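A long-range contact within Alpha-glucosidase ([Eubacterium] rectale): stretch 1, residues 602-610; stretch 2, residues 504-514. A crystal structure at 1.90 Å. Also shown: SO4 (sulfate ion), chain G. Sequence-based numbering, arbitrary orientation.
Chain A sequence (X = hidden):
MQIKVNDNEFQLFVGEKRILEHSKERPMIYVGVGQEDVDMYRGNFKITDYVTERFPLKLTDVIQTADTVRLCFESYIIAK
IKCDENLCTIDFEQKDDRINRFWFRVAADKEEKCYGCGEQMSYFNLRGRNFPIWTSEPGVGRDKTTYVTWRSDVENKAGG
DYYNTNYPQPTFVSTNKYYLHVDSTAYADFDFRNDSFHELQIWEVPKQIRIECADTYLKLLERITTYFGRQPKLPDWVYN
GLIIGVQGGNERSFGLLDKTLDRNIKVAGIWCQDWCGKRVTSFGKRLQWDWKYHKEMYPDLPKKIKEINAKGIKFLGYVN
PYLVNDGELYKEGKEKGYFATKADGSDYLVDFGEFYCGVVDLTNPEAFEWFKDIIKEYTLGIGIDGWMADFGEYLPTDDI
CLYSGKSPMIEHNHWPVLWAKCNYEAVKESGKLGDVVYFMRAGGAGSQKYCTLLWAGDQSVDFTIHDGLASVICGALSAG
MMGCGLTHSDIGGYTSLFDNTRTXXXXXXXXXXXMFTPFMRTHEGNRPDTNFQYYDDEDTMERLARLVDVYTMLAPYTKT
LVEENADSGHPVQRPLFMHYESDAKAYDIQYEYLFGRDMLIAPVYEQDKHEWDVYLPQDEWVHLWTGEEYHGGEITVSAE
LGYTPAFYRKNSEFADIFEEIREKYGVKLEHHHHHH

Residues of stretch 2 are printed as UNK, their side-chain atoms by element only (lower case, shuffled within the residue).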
# COMPACT_ATOMS: atom_id res chain seq x y z
N ALA A 602 7.85 -31.73 11.71
CA ALA A 602 6.70 -30.82 11.65
C ALA A 602 6.73 -29.96 12.91
O ALA A 602 6.07 -30.28 13.90
CB ALA A 602 5.39 -31.60 11.55
N PRO A 603 7.51 -28.88 12.91
CA PRO A 603 7.71 -28.12 14.15
C PRO A 603 6.43 -27.46 14.66
O PRO A 603 5.63 -26.93 13.89
CB PRO A 603 8.75 -27.06 13.75
CG PRO A 603 9.49 -27.70 12.60
CD PRO A 603 8.41 -28.43 11.84
N VAL A 604 6.25 -27.50 15.98
CA VAL A 604 5.24 -26.68 16.63
C VAL A 604 5.65 -25.22 16.48
O VAL A 604 6.71 -24.82 16.97
CB VAL A 604 5.06 -27.06 18.10
CG1 VAL A 604 4.11 -26.07 18.81
CG2 VAL A 604 4.56 -28.51 18.21
N TYR A 605 4.84 -24.43 15.79
CA TYR A 605 5.15 -23.03 15.59
C TYR A 605 4.13 -22.11 16.25
O TYR A 605 4.07 -20.93 15.92
CB TYR A 605 5.30 -22.71 14.10
CG TYR A 605 4.07 -22.97 13.23
CD1 TYR A 605 2.98 -22.10 13.25
CD2 TYR A 605 4.03 -24.06 12.35
CE1 TYR A 605 1.86 -22.32 12.44
CE2 TYR A 605 2.92 -24.29 11.54
CZ TYR A 605 1.84 -23.42 11.59
OH TYR A 605 0.75 -23.63 10.78
N GLU A 606 3.33 -22.62 17.19
CA GLU A 606 2.35 -21.82 17.92
C GLU A 606 2.56 -22.01 19.42
O GLU A 606 3.07 -23.04 19.86
CB GLU A 606 0.91 -22.18 17.54
CG GLU A 606 0.55 -21.92 16.09
CD GLU A 606 -0.76 -22.58 15.68
OE1 GLU A 606 -1.19 -23.53 16.35
OE2 GLU A 606 -1.37 -22.13 14.68
N GLN A 607 2.12 -21.03 20.19
CA GLN A 607 2.26 -21.09 21.64
C GLN A 607 1.13 -21.92 22.26
O GLN A 607 0.09 -22.17 21.65
CB GLN A 607 2.26 -19.69 22.25
CG GLN A 607 0.93 -18.98 22.18
CD GLN A 607 0.95 -17.64 22.90
OE1 GLN A 607 1.63 -16.71 22.47
NE2 GLN A 607 0.22 -17.54 23.99
N ASP A 608 1.36 -22.36 23.50
CA ASP A 608 0.34 -23.03 24.31
C ASP A 608 -0.15 -24.33 23.67
O ASP A 608 -1.33 -24.67 23.75
CB ASP A 608 -0.85 -22.10 24.60
CG ASP A 608 -0.46 -20.89 25.44
OD1 ASP A 608 0.53 -20.97 26.20
OD2 ASP A 608 -1.16 -19.85 25.32
N LYS A 609 0.76 -25.07 23.05
CA LYS A 609 0.40 -26.31 22.38
C LYS A 609 0.84 -27.50 23.22
O LYS A 609 1.91 -27.49 23.83
CB LYS A 609 1.02 -26.39 20.99
CG LYS A 609 0.28 -25.55 19.97
CD LYS A 609 -1.13 -26.08 19.86
CE LYS A 609 -1.96 -25.29 18.89
NZ LYS A 609 -3.27 -25.98 18.74
N HIS A 610 -0.01 -28.53 23.25
CA HIS A 610 0.33 -29.81 23.84
C HIS A 610 0.20 -30.96 22.86
O HIS A 610 0.67 -32.07 23.15
CB HIS A 610 -0.55 -30.08 25.07
CG HIS A 610 -0.49 -28.98 26.08
ND1 HIS A 610 0.38 -29.00 27.15
CD2 HIS A 610 -1.17 -27.81 26.16
CE1 HIS A 610 0.22 -27.89 27.85
NE2 HIS A 610 -0.71 -27.15 27.27
N UNK A 504 10.41 -17.65 27.27
CA UNK A 504 11.01 -18.96 27.47
C UNK A 504 10.43 -19.99 26.52
O UNK A 504 11.16 -20.77 25.89
n UNK A 504 11.27 -23.00 32.42
c UNK A 504 11.11 -22.71 30.95
c UNK A 504 11.17 -20.88 29.19
c UNK A 504 10.81 -19.41 28.92
c UNK A 504 10.92 -21.23 30.68
N UNK A 505 9.10 -20.03 26.41
CA UNK A 505 8.47 -21.05 25.57
C UNK A 505 8.92 -20.91 24.12
O UNK A 505 9.18 -21.91 23.44
o UNK A 505 3.97 -22.56 24.18
c UNK A 505 4.73 -21.67 24.63
c UNK A 505 6.19 -22.02 24.87
o UNK A 505 4.35 -20.51 24.87
c UNK A 505 6.94 -20.94 25.67
N UNK A 506 9.03 -19.68 23.64
CA UNK A 506 9.50 -19.45 22.27
C UNK A 506 10.92 -19.95 22.08
O UNK A 506 11.23 -20.60 21.08
c UNK A 506 10.37 -16.35 20.28
c UNK A 506 10.02 -17.77 20.52
c UNK A 506 9.43 -17.96 21.93
c UNK A 506 9.07 -18.34 19.46
N UNK A 507 11.82 -19.63 23.02
CA UNK A 507 13.18 -20.11 22.88
C UNK A 507 13.21 -21.63 22.81
O UNK A 507 13.93 -22.20 21.97
c UNK A 507 15.46 -20.18 24.00
c UNK A 507 17.77 -20.01 23.31
c UNK A 507 14.06 -19.62 24.04
c UNK A 507 17.02 -21.98 24.46
c UNK A 507 16.48 -19.48 23.39
c UNK A 507 18.03 -21.27 23.86
c UNK A 507 15.74 -21.44 24.53
N UNK A 508 12.44 -22.30 23.67
CA UNK A 508 12.49 -23.76 23.72
C UNK A 508 11.87 -24.39 22.48
O UNK A 508 12.40 -25.38 21.95
c UNK A 508 13.89 -24.77 26.28
c UNK A 508 11.75 -24.26 27.49
c UNK A 508 12.60 -23.97 26.27
c UNK A 508 11.80 -24.26 24.99
N UNK A 509 10.73 -23.87 22.00
CA UNK A 509 10.16 -24.36 20.75
C UNK A 509 11.11 -24.15 19.58
O UNK A 509 11.18 -24.99 18.68
n UNK A 509 4.58 -27.51 22.57
n UNK A 509 6.13 -26.05 21.70
c UNK A 509 5.74 -27.29 21.95
c UNK A 509 8.82 -23.67 20.44
n UNK A 509 6.49 -28.32 21.58
c UNK A 509 7.63 -24.16 21.27
c UNK A 509 7.36 -25.66 21.03
N UNK A 510 11.84 -23.03 19.56
CA UNK A 510 12.81 -22.80 18.49
C UNK A 510 13.97 -23.78 18.59
O UNK A 510 14.45 -24.30 17.57
n UNK A 510 14.37 -20.26 15.10
c UNK A 510 13.31 -21.36 18.53
c UNK A 510 13.56 -20.71 17.16
c UNK A 510 12.23 -17.25 15.20
c UNK A 510 13.51 -19.23 15.40
c UNK A 510 13.14 -18.12 14.64
c UNK A 510 12.06 -18.57 17.23
c UNK A 510 12.99 -19.47 16.69
c UNK A 510 11.69 -17.46 16.48
c UNK A 510 14.40 -21.14 16.17
N UNK A 511 14.46 -24.04 19.80
CA UNK A 511 15.60 -24.94 19.95
C UNK A 511 15.25 -26.37 19.54
O UNK A 511 16.09 -27.09 18.99
c UNK A 511 16.12 -24.88 21.38
N UNK A 512 14.01 -26.81 19.80
CA UNK A 512 13.63 -28.19 19.49
C UNK A 512 13.41 -28.39 17.99
O UNK A 512 13.41 -29.54 17.52
o UNK A 512 8.77 -28.78 20.17
c UNK A 512 11.05 -28.15 19.71
c UNK A 512 12.38 -28.61 20.28
o UNK A 512 10.03 -28.27 21.88
c UNK A 512 9.87 -28.42 20.65
N UNK A 513 13.24 -27.31 17.23
CA UNK A 513 13.32 -27.39 15.77
C UNK A 513 14.77 -27.38 15.31
O UNK A 513 15.16 -28.18 14.45
c UNK A 513 12.57 -26.21 15.13
c UNK A 513 12.68 -23.23 13.52
s UNK A 513 11.95 -24.72 12.82
c UNK A 513 12.93 -25.99 13.66
N UNK A 514 15.58 -26.50 15.91
CA UNK A 514 16.96 -26.30 15.48
C UNK A 514 17.80 -27.56 15.62
O UNK A 514 18.76 -27.75 14.86
c UNK A 514 17.59 -25.15 16.27
S SO4 G . -3.72 -28.49 22.35
O1 SO4 G . -4.48 -29.26 21.37
O2 SO4 G . -4.02 -27.07 22.17
O3 SO4 G . -2.29 -28.71 22.16
O4 SO4 G . -4.07 -28.94 23.70
O HOH W 1 3.71 -24.42 22.20
O HOH W 2 2.67 -19.81 26.54
O HOH W 3 9.31 -25.98 16.98
O HOH W 4 8.33 -28.45 17.65

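Position 504 opens the helix with four side-chain carbons in a row ending in a nitrogen, extended and out of reach of the loop 602-610; this is Lys504. Position 505 carries three carbons, the third bearing two oxygens, and its CA-to-CB bond points toward the loop. One of these oxygens lies 2.7 Å from Asp608 N. The chain length and paired oxygens identify Glu505, and the backbone amide of Asp608 donates a hydrogen bond to its OE2.

Position 506 has four carbons forked at the second and touches nothing on the loop: Leu506. At 507 a single carbon leads to a six-membered all-carbon ring, turned out of reach, which is Phe507. Position 508 again shows four carbons forked at the second, buried and remote from the loop; it is Leu508.

Position 509 has three carbons, a nitrogen, and then a carbon carrying two more nitrogens; Val604 CG1 sits over one face of this flat group and Lys609 O lies at its edge. This is the guanidinium of Arg509, with NE 3.5 Å from Val604 CG1 and NH2 3.0 Å from Lys609 O. Position 510 bears one carbon and fused five- and six-membered rings holding eight carbons and one nitrogen; pointing away from the loop, it is Trp510. A lone carbon at 511, out of reach, gives Ala511.

Position 512 has three carbons, the third with two oxygens, but makes no direct contact with the loop. This is Glu512, whose OE2 forms a salt bridge with Arg509 NH1 at 2.7 Å, one turn earlier in the helix. Position 513 is an unbranched run of two carbons, a sulfur and a carbon, the sulfur resting against the ring of Pro603: Met513, with SD 3.9 Å from Pro603 CG. The single carbon at 514, again out of reach, is Ala514.

The helix thus meets an irregular loop through Glu505, Arg509 and Met513, spaced four residues apart so that all three side chains start toward the loop. Apolar packing at Pro603 gives way to the covered guanidinium and then to the carboxylate that receives the Asp608 amide. Waters complete the join. Water 1 donates to Glu505 OE2 and Glu606 O and accepts from Arg509 NE and Lys609 N, tying both stretches together at one point. Water 2 donates to Glu505 OE1 and to Asp608 OD1, and so sits between two like-charged carboxylates; Glu505 OE1 and Asp608 OD1 themselves stand 4.1 Å apart, with no direct bond between them. Waters 3 and 4 link Val604 O to Arg509 O and Val604 N to Glu512 OE2, respectively.

Stretch 2 (504-514) KELFLRWAEMA
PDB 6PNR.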